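Local coordinates for protein fumarase E (Shigella flexneri 2a str. 2457T, PDB 3C8G) that probably catalyses the hydration of fumarate to malate in vitro, as a homodimeric member of the MtlR/FumE family, at residues 19-25 against 106-110; 33-38 against 67-73. All coordinates share one frame; numbering follows the deposited sequence.

Interaction 1 of 2, residues 19-25 against 106-110; sequences QDNLFSF and ETPGF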
# COMPACT_ATOMS: atom_id res chain seq x y z
N GLN B 19 6.04 22.23 22.90
CA GLN B 19 6.64 21.02 23.45
C GLN B 19 7.94 21.28 24.21
O GLN B 19 8.94 21.62 23.61
CB GLN B 19 6.85 19.96 22.36
CG GLN B 19 5.64 19.73 21.44
CD GLN B 19 4.32 19.44 22.19
OE1 GLN B 19 4.29 18.68 23.16
NE2 GLN B 19 3.24 20.05 21.74
N ASP B 20 7.94 21.10 25.53
CA ASP B 20 9.12 21.44 26.35
C ASP B 20 10.20 20.33 26.44
O ASP B 20 11.24 20.51 27.10
CB ASP B 20 8.72 21.94 27.75
CG ASP B 20 8.23 20.79 28.69
OD1 ASP B 20 8.90 19.73 28.80
OD2 ASP B 20 7.17 20.97 29.34
N ASN B 21 9.96 19.20 25.78
CA ASN B 21 10.95 18.12 25.79
C ASN B 21 11.02 17.34 24.46
O ASN B 21 10.02 17.24 23.75
CB ASN B 21 10.80 17.22 27.03
CG ASN B 21 9.60 16.33 26.96
OD1 ASN B 21 9.51 15.46 26.13
ND2 ASN B 21 8.67 16.54 27.84
N LEU B 22 12.21 16.82 24.14
CA LEU B 22 12.45 16.02 22.91
C LEU B 22 11.35 14.96 22.64
O LEU B 22 10.80 14.86 21.52
CB LEU B 22 13.84 15.38 22.97
CG LEU B 22 14.62 14.85 21.75
CD1 LEU B 22 14.74 13.34 21.78
CD2 LEU B 22 14.11 15.35 20.37
N PHE B 23 10.98 14.21 23.67
CA PHE B 23 10.05 13.12 23.49
C PHE B 23 8.67 13.61 23.03
O PHE B 23 8.09 13.02 22.12
CB PHE B 23 9.93 12.28 24.76
CG PHE B 23 8.85 11.26 24.68
CD1 PHE B 23 7.56 11.57 25.11
CD2 PHE B 23 9.11 10.02 24.13
CE1 PHE B 23 6.55 10.64 25.04
CE2 PHE B 23 8.10 9.06 24.02
CZ PHE B 23 6.81 9.37 24.47
N SER B 24 8.14 14.64 23.69
CA SER B 24 6.88 15.31 23.29
C SER B 24 7.05 15.95 21.91
O SER B 24 6.16 15.90 21.05
CB SER B 24 6.48 16.39 24.29
OG SER B 24 5.85 15.85 25.42
N PHE B 25 8.21 16.56 21.70
CA PHE B 25 8.43 17.21 20.44
C PHE B 25 8.21 16.23 19.27
O PHE B 25 7.38 16.46 18.39
CB PHE B 25 9.80 17.85 20.37
CG PHE B 25 9.97 18.73 19.18
CD1 PHE B 25 9.65 20.08 19.24
CD2 PHE B 25 10.41 18.19 17.96
CE1 PHE B 25 9.78 20.91 18.13
CE2 PHE B 25 10.55 19.02 16.84
CZ PHE B 25 10.23 20.38 16.93
N GLU B 106 12.78 6.81 26.01
CA GLU B 106 12.18 8.15 25.92
C GLU B 106 13.12 9.22 26.42
O GLU B 106 12.77 10.37 26.34
CB GLU B 106 10.93 8.35 26.82
CG GLU B 106 10.28 7.18 27.46
CD GLU B 106 11.16 6.44 28.44
OE1 GLU B 106 11.34 6.91 29.60
OE2 GLU B 106 11.65 5.36 28.00
N THR B 107 14.24 8.86 27.02
CA THR B 107 14.90 9.84 27.88
C THR B 107 15.79 10.87 27.15
O THR B 107 16.06 11.91 27.72
CB THR B 107 15.62 9.23 29.14
OG1 THR B 107 16.86 8.62 28.75
CG2 THR B 107 14.71 8.17 29.86
N PRO B 108 16.26 10.58 25.92
CA PRO B 108 17.09 11.61 25.30
C PRO B 108 16.40 12.97 25.14
O PRO B 108 15.24 13.04 24.73
CB PRO B 108 17.44 11.02 23.93
CG PRO B 108 17.35 9.55 24.12
CD PRO B 108 16.19 9.37 25.07
N GLY B 109 17.11 14.04 25.52
CA GLY B 109 16.70 15.41 25.27
C GLY B 109 17.34 16.04 24.04
O GLY B 109 18.18 15.41 23.36
N PHE B 110 16.96 17.28 23.78
CA PHE B 110 17.48 18.11 22.68
C PHE B 110 19.00 18.20 22.59
O PHE B 110 19.58 18.23 21.50
CB PHE B 110 16.91 19.53 22.80
CG PHE B 110 15.41 19.61 22.62
CD1 PHE B 110 14.59 19.96 23.68
CD2 PHE B 110 14.83 19.39 21.38
CE1 PHE B 110 13.21 20.06 23.52
CE2 PHE B 110 13.44 19.49 21.20
CZ PHE B 110 12.63 19.81 22.25
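Leu-22 and Gly-109 bring the two backbones closest, with CA atoms 4.9 Å apart, where the first turn of helix 22-25 meets an irregular run, 106-110, in the loop between helices 85-103 and 113-120. A second approach joins Phe-23 to Glu-106 (CA atoms 5.9 Å apart). Leu-22 fills the angle between these backbones: its CB lies 3.7 Å from Gly-109 CA, CD1 reaches the carbonyl and ring of Pro-108, and CD2 turns to the ring of Phe-110. Helix 85-103 extends this apolar patch, as Tyr-97 and Leu-101 touch both Leu-22 and Pro-108. Phe-110 folds back under the start of the short helix, and Leu-22 N stands over one face of its ring, off-centre toward the rim, 3.4 Å from CE1. The same ring presents its edge to the face of Phe-25 in an offset edge-to-face pair, with planes at 77° and centroids 5.9 Å apart. In this all-helical fold, helix 158-166 packs against the buried aromatic pair, its Leu-159 touching both phenylalanines. At the helix start, Asn-21 is the N-cap: Ser-24 N donates to its OD1 over 2.9 Å at a nearly straight 174°, tilted from the carbonyl plane. On the more exposed flank, Phe-23 has CG anti to its backbone N (chi1 173°), which brings the ring slantwise against the Glu-106 stem, with CD2 3.7 Å from CB. Glu-106 then bends at chi2, taking its carboxylate away from that ring, while Trp-98 of helix 85-103 also meets the Phe-23 ring.

Interaction 2 of 2, residues 33-38 against 67-73; sequences LLQGIR and LDDIDVA
Leu-67 faces Arg-38 through its backbone carbonyl, whose oxygen lies 3.0 Å from Arg-38 NH2 at an angle too poor for a hydrogen bond; its side chain leads off to Leu-76 of helix 70-79. Asp-68, the centre of an inverse gamma turn, lays its carboxylate over one face of the Arg-38 guanidinium. The two planes are only 16° apart, and OD1 stands 3.1 Å from Arg-38 NE, well out of the guanidinium plane, forming a salt bridge of charges alone. Arg-38 gets there by a bend at chi3 (104°) that brings its flat end across the aspartate. The other carboxylate oxygen, OD2, accepts from Ser-64 N, a bond that probably helps to hold the acid over the arginine. Asp-69 turns from the first helix and caps its own: Val-72 N donates to OD2 over 3.3 Å, from the anti side, and Asp-71 N adds a weak bond to the same oxygen. Ile-70 buries more surface in this contact than any other residue. With CG1 anti to its backbone N (chi1 -154°), it extends CD1 over the backbone of helix 29-40, 3.5 Å from Leu-34 N and 3.8 Å from Leu-33 CB. Leu-34 crosses it at a slant, with CG 4.1 Å from Ile-70 CB. One helical turn beyond Ile-70, Ala-73 points its CB at Ile-37 CG2, 3.6 Å away. Ile-37 also touches Leu-74 and Ile-77 further along helix 70-79 and Ile-91 of helix 85-103, so three helices meet at this side chain. With an Asp N-cap opening helix 70-79 and its first turn packed on helix 29-40, this is a helix-helix contact within the strand-free, all-helical fold of an MtlR/FumE family member.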
# COMPACT_ATOMS: atom_id res chain seq x y z
N LEU B 33 3.67 15.06 10.76
CA LEU B 33 4.22 14.54 9.54
C LEU B 33 3.29 13.48 8.90
O LEU B 33 3.10 13.46 7.68
CB LEU B 33 5.63 13.99 9.76
CG LEU B 33 6.74 15.01 10.06
CD1 LEU B 33 8.06 14.28 10.34
CD2 LEU B 33 6.91 16.07 8.93
N LEU B 34 2.71 12.61 9.73
CA LEU B 34 1.82 11.58 9.22
C LEU B 34 0.65 12.28 8.54
O LEU B 34 0.31 11.94 7.40
CB LEU B 34 1.30 10.71 10.38
CG LEU B 34 0.96 9.21 10.26
CD1 LEU B 34 -0.08 8.84 11.32
CD2 LEU B 34 0.46 8.82 8.89
N GLN B 35 0.06 13.27 9.21
CA GLN B 35 -1.06 13.98 8.60
C GLN B 35 -0.66 14.79 7.36
O GLN B 35 -1.41 14.82 6.39
CB GLN B 35 -1.90 14.78 9.61
CG GLN B 35 -3.37 14.16 9.86
CD GLN B 35 -3.37 12.63 10.20
OE1 GLN B 35 -3.80 11.80 9.39
NE2 GLN B 35 -2.87 12.28 11.40
N GLY B 36 0.52 15.41 7.40
CA GLY B 36 1.09 16.03 6.21
C GLY B 36 1.18 15.06 5.04
O GLY B 36 0.77 15.38 3.92
N ILE B 37 1.70 13.87 5.31
CA ILE B 37 1.84 12.81 4.32
C ILE B 37 0.45 12.37 3.83
O ILE B 37 0.23 12.19 2.62
CB ILE B 37 2.65 11.61 4.92
CG1 ILE B 37 4.14 11.96 5.04
CG2 ILE B 37 2.45 10.35 4.11
CD1 ILE B 37 4.91 12.01 3.69
N ARG B 38 -0.48 12.22 4.77
CA ARG B 38 -1.81 11.70 4.48
C ARG B 38 -2.67 12.65 3.64
O ARG B 38 -3.51 12.19 2.90
CB ARG B 38 -2.55 11.30 5.77
CG ARG B 38 -2.28 9.86 6.24
CD ARG B 38 -2.99 9.56 7.60
NE ARG B 38 -4.20 8.74 7.53
CZ ARG B 38 -4.45 7.78 6.63
NH1 ARG B 38 -5.58 7.08 6.69
NH2 ARG B 38 -3.57 7.49 5.67
N LEU B 67 -2.63 2.28 4.69
CA LEU B 67 -1.73 3.42 4.50
C LEU B 67 -1.81 4.46 5.65
O LEU B 67 -1.32 5.58 5.50
CB LEU B 67 -2.02 4.06 3.15
CG LEU B 67 -1.55 3.31 1.90
CD1 LEU B 67 -2.45 3.67 0.74
CD2 LEU B 67 -0.10 3.63 1.57
N ASP B 68 -2.43 4.09 6.77
CA ASP B 68 -2.43 4.93 7.98
C ASP B 68 -1.20 4.52 8.82
O ASP B 68 -1.30 4.13 9.99
CB ASP B 68 -3.75 4.75 8.77
CG ASP B 68 -4.09 5.95 9.68
OD1 ASP B 68 -3.25 6.87 9.88
OD2 ASP B 68 -5.24 5.96 10.20
N ASP B 69 -0.04 4.57 8.17
CA ASP B 69 1.24 4.21 8.78
C ASP B 69 2.31 4.99 8.02
O ASP B 69 2.53 4.75 6.83
CB ASP B 69 1.44 2.70 8.64
CG ASP B 69 2.79 2.22 9.18
OD1 ASP B 69 2.79 1.53 10.22
OD2 ASP B 69 3.85 2.47 8.55
N ILE B 70 2.98 5.93 8.69
CA ILE B 70 3.93 6.79 7.99
C ILE B 70 4.96 6.05 7.14
O ILE B 70 5.32 6.51 6.08
CB ILE B 70 4.60 7.85 8.94
CG1 ILE B 70 5.04 9.07 8.13
CG2 ILE B 70 5.75 7.25 9.75
CD1 ILE B 70 5.20 10.34 8.97
N ASP B 71 5.40 4.89 7.58
CA ASP B 71 6.43 4.17 6.84
C ASP B 71 5.90 3.70 5.48
O ASP B 71 6.48 4.07 4.44
CB ASP B 71 7.01 3.00 7.66
CG ASP B 71 7.47 3.42 9.07
OD1 ASP B 71 7.95 4.57 9.27
OD2 ASP B 71 7.36 2.57 9.99
N VAL B 72 4.80 2.93 5.47
CA VAL B 72 4.26 2.37 4.22
C VAL B 72 3.79 3.50 3.31
O VAL B 72 4.04 3.47 2.09
CB VAL B 72 3.19 1.24 4.39
CG1 VAL B 72 3.33 0.52 5.74
CG2 VAL B 72 1.79 1.76 4.21
N ALA B 73 3.16 4.51 3.89
CA ALA B 73 2.85 5.75 3.15
C ALA B 73 4.08 6.40 2.46
O ALA B 73 3.99 6.83 1.30
CB ALA B 73 2.18 6.73 4.05

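From the N terminus, the chain passes through 19-25 and then 33-38, on the successive helices 22-25 and 29-40. Interaction 2 is the first to close: 67-73 returns to 33-38 after 28 intervening residues and joins helix 29-40 to the start of helix 70-79. The chain then runs through helix 85-103 before 106-110 reaches back to 19-25, closing a loop with 80 residues between its segments. Interaction 2 is therefore nested inside interaction 1. Their centres lie about 22 Å apart, and their nearest atoms are about 8 Å apart without touching. Helix 85-103 links the two regions, receiving side chains from both contacts.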